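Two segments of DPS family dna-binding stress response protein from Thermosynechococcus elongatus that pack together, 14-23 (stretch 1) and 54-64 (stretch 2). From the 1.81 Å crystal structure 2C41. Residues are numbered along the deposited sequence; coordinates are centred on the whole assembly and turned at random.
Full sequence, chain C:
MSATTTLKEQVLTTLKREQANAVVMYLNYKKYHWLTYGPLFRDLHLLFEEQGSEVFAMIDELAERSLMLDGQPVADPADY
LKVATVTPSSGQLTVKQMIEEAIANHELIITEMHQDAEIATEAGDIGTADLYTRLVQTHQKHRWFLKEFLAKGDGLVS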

# COMPACT_ATOMS: atom_id res chain seq x y z
N THR C 14 12.28 -33.19 -19.37
CA THR C 14 12.75 -32.70 -18.06
C THR C 14 11.71 -31.78 -17.41
O THR C 14 11.48 -31.87 -16.21
CB THR C 14 14.12 -31.98 -18.11
OG1 THR C 14 13.97 -30.65 -18.64
CG2 THR C 14 15.15 -32.79 -18.91
N LEU C 15 11.08 -30.92 -18.21
CA LEU C 15 10.11 -29.96 -17.64
C LEU C 15 8.90 -30.68 -17.06
O LEU C 15 8.38 -30.28 -16.03
CB LEU C 15 9.68 -28.91 -18.67
CG LEU C 15 10.76 -27.87 -19.01
CD1 LEU C 15 10.50 -27.21 -20.36
CD2 LEU C 15 10.92 -26.82 -17.87
N LYS C 16 8.45 -31.73 -17.73
CA LYS C 16 7.31 -32.50 -17.22
C LYS C 16 7.64 -33.15 -15.88
O LYS C 16 6.85 -33.07 -14.93
CB LYS C 16 6.85 -33.55 -18.24
CG LYS C 16 6.23 -32.96 -19.49
CD LYS C 16 5.22 -33.93 -20.08
CE LYS C 16 5.25 -34.00 -21.60
NZ LYS C 16 5.58 -32.76 -22.36
N ARG C 17 8.82 -33.77 -15.80
CA ARG C 17 9.28 -34.39 -14.56
C ARG C 17 9.42 -33.35 -13.45
O ARG C 17 8.96 -33.56 -12.32
CB ARG C 17 10.61 -35.13 -14.77
CG ARG C 17 11.22 -35.70 -13.48
CD ARG C 17 12.41 -36.65 -13.75
NE ARG C 17 13.21 -36.26 -14.91
CZ ARG C 17 14.03 -35.21 -14.97
NH1 ARG C 17 14.17 -34.40 -13.92
NH2 ARG C 17 14.70 -34.96 -16.09
N GLU C 18 10.06 -32.23 -13.78
CA GLU C 18 10.30 -31.16 -12.82
C GLU C 18 8.97 -30.56 -12.34
O GLU C 18 8.78 -30.33 -11.13
CB GLU C 18 11.22 -30.10 -13.43
CG GLU C 18 12.66 -30.60 -13.67
CD GLU C 18 13.56 -30.50 -12.44
OE1 GLU C 18 13.07 -30.11 -11.35
OE2 GLU C 18 14.76 -30.81 -12.57
N GLN C 19 8.05 -30.33 -13.27
CA GLN C 19 6.74 -29.78 -12.93
C GLN C 19 5.99 -30.73 -12.00
O GLN C 19 5.45 -30.31 -10.98
CB GLN C 19 5.90 -29.55 -14.19
CG GLN C 19 4.48 -29.08 -13.89
CD GLN C 19 3.49 -29.41 -14.98
OE1 GLN C 19 2.28 -29.37 -14.77
NE2 GLN C 19 4.00 -29.75 -16.15
N ALA C 20 5.97 -32.01 -12.36
CA ALA C 20 5.34 -33.05 -11.54
C ALA C 20 5.94 -33.09 -10.14
O ALA C 20 5.21 -33.19 -9.16
CB ALA C 20 5.45 -34.43 -12.23
N ASN C 21 7.28 -32.99 -10.06
CA ASN C 21 7.98 -32.94 -8.78
C ASN C 21 7.56 -31.74 -7.93
O ASN C 21 7.41 -31.86 -6.72
CB ASN C 21 9.50 -32.96 -8.95
CG ASN C 21 10.04 -34.33 -9.33
OD1 ASN C 21 11.20 -34.46 -9.75
ND2 ASN C 21 9.23 -35.35 -9.18
N ALA C 22 7.37 -30.59 -8.57
CA ALA C 22 6.93 -29.39 -7.86
C ALA C 22 5.54 -29.61 -7.24
O ALA C 22 5.29 -29.22 -6.09
CB ALA C 22 6.92 -28.19 -8.78
N VAL C 23 4.65 -30.23 -8.00
CA VAL C 23 3.29 -30.53 -7.52
C VAL C 23 3.32 -31.47 -6.30
O VAL C 23 2.70 -31.19 -5.28
CB VAL C 23 2.40 -31.12 -8.64
CG1 VAL C 23 1.08 -31.64 -8.08
CG2 VAL C 23 2.17 -30.06 -9.73
N GLU C 54 6.79 -21.35 -1.76
CA GLU C 54 7.85 -21.12 -2.72
C GLU C 54 7.93 -22.24 -3.76
O GLU C 54 8.11 -21.97 -4.94
CB GLU C 54 9.19 -20.92 -2.02
CG GLU C 54 9.23 -19.58 -1.28
CD GLU C 54 10.62 -19.26 -0.76
OE1 GLU C 54 11.12 -18.16 -1.08
OE2 GLU C 54 11.20 -20.10 -0.04
N VAL C 55 7.76 -23.47 -3.31
CA VAL C 55 7.67 -24.60 -4.24
C VAL C 55 6.42 -24.47 -5.12
O VAL C 55 6.48 -24.67 -6.33
CB VAL C 55 7.66 -25.96 -3.51
CG1 VAL C 55 7.35 -27.09 -4.48
CG2 VAL C 55 9.01 -26.21 -2.81
N PHE C 56 5.30 -24.08 -4.50
CA PHE C 56 4.05 -23.89 -5.23
C PHE C 56 4.21 -23.01 -6.47
O PHE C 56 3.73 -23.37 -7.55
CB PHE C 56 2.98 -23.26 -4.33
CG PHE C 56 1.73 -22.89 -5.07
CD1 PHE C 56 1.51 -21.58 -5.50
CD2 PHE C 56 0.78 -23.86 -5.38
CE1 PHE C 56 0.35 -21.24 -6.20
CE2 PHE C 56 -0.38 -23.53 -6.08
CZ PHE C 56 -0.59 -22.22 -6.49
N ALA C 57 4.89 -21.88 -6.29
CA ALA C 57 5.08 -20.89 -7.36
C ALA C 57 5.78 -21.49 -8.56
O ALA C 57 5.61 -21.03 -9.70
CB ALA C 57 5.87 -19.70 -6.83
N MET C 58 6.58 -22.53 -8.32
CA MET C 58 7.34 -23.18 -9.38
C MET C 58 6.48 -23.99 -10.33
O MET C 58 6.86 -24.21 -11.48
CB MET C 58 8.41 -24.09 -8.78
CG MET C 58 9.37 -23.34 -7.88
SD MET C 58 10.64 -24.51 -7.34
CE MET C 58 11.40 -23.56 -6.03
N ILE C 59 5.32 -24.45 -9.85
CA ILE C 59 4.44 -25.29 -10.65
C ILE C 59 4.06 -24.59 -11.96
O ILE C 59 4.25 -25.14 -13.04
CB ILE C 59 3.16 -25.71 -9.88
CG1 ILE C 59 3.52 -26.53 -8.64
CG2 ILE C 59 2.22 -26.47 -10.81
CD1 ILE C 59 2.41 -26.64 -7.63
N ASP C 60 3.54 -23.38 -11.85
CA ASP C 60 3.11 -22.65 -13.04
C ASP C 60 4.29 -22.26 -13.93
O ASP C 60 4.18 -22.29 -15.16
CB ASP C 60 2.29 -21.43 -12.65
CG ASP C 60 1.53 -20.86 -13.83
OD1 ASP C 60 1.94 -19.80 -14.33
OD2 ASP C 60 0.57 -21.50 -14.29
N GLU C 61 5.43 -21.91 -13.32
CA GLU C 61 6.63 -21.54 -14.08
C GLU C 61 7.12 -22.70 -14.95
O GLU C 61 7.44 -22.52 -16.13
CB GLU C 61 7.76 -21.12 -13.15
CG GLU C 61 7.51 -19.85 -12.39
CD GLU C 61 8.81 -19.20 -12.03
OE1 GLU C 61 9.33 -19.47 -10.93
OE2 GLU C 61 9.34 -18.45 -12.87
N LEU C 62 7.18 -23.89 -14.35
CA LEU C 62 7.65 -25.09 -15.03
C LEU C 62 6.64 -25.58 -16.07
O LEU C 62 7.02 -26.04 -17.16
CB LEU C 62 7.96 -26.20 -14.02
CG LEU C 62 9.18 -25.93 -13.13
CD1 LEU C 62 9.12 -26.81 -11.87
CD2 LEU C 62 10.47 -26.14 -13.93
N ALA C 63 5.35 -25.46 -15.75
CA ALA C 63 4.30 -25.86 -16.67
C ALA C 63 4.27 -24.96 -17.89
O ALA C 63 4.27 -25.44 -19.03
CB ALA C 63 2.95 -25.86 -15.97
N GLU C 64 4.27 -23.65 -17.67
CA GLU C 64 4.19 -22.72 -18.79
C GLU C 64 5.46 -22.69 -19.64
O GLU C 64 5.41 -22.37 -20.83
CB GLU C 64 3.73 -21.34 -18.32
CG GLU C 64 2.35 -21.43 -17.63
CD GLU C 64 1.55 -20.16 -17.70
OE1 GLU C 64 2.14 -19.05 -17.73
OE2 GLU C 64 0.30 -20.29 -17.70

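Knobs-into-holes packing is usually introduced with coiled coils, yet the same packing can occur between other helices that lie close and nearly aligned: a side chain from one helix settles into the hollow bounded by four side chains of the other. The pair of helical segments from this Dps-family protein gives a compact example. Their N-to-C directions make an angle of 153°, so they run roughly antiparallel, and their axes approach to 8.3 Å. No hydrogen bond joins the two segments; the fit rests on shape, and it buries 447 Å² summed over both sides.

Two knobs, one from each helix, define the interface. The larger is Leu62, whose CA-to-CB bond points toward the first helix and whose side chain sits among Leu15, Glu18, Gln19 and Ala22. It loses 101 Å² of surface to this hollow, more than any other residue in the contact. Leu62 CD2 lies 4.0 Å from Leu15 CD2, and Leu62 CD1 lies 4.0 Å from Ala22 CB and 3.6 Å from the backbone atom Glu18 O; Glu18 CB is about as near to one branch as to the other. Nearer the backbone, Leu62 CB is 3.9 Å from Gln19 CB. Here too the main chains come closest in register, with Gln19 CA and Leu62 CA 5.2 Å apart.

The reciprocal knob is Ala22, a single methyl group directed toward the second helix and set among Val55, Met58, Ile59 and Leu62. The bump is small, and its neighbours lie close around it: Ala22 CB touches Ile59 CG1 at 3.8 Å, with Met58 CB at 4.4 Å and Val55 CG1 at 4.5 Å. Val55 CG1 comes nearer to the backbone, 3.4 Å from Ala22 O. Met58 starts toward the first helix, but the end of its side chain leads away, so little more than its base takes part in the hollow. Leu62 and Ala22 each form part of the wall that receives the other, and the two knobs thus interlock.

Further contacts line one flank. Ile59 leaves its backbone sideways, yet its end comes nearer to the first helix, and its CG2 meets Val23 CG2 at 3.7 Å. Gln19, also sideways, lays its aliphatic portion along the second helix, with CG 4.0 Å from Ile59 O, and its CD lies 3.7 Å from Ala63 CB. The general lesson is one of complementary size: a large leucine and a small alanine each occupy a hollow on the opposing helix, and each helps to wall in the other.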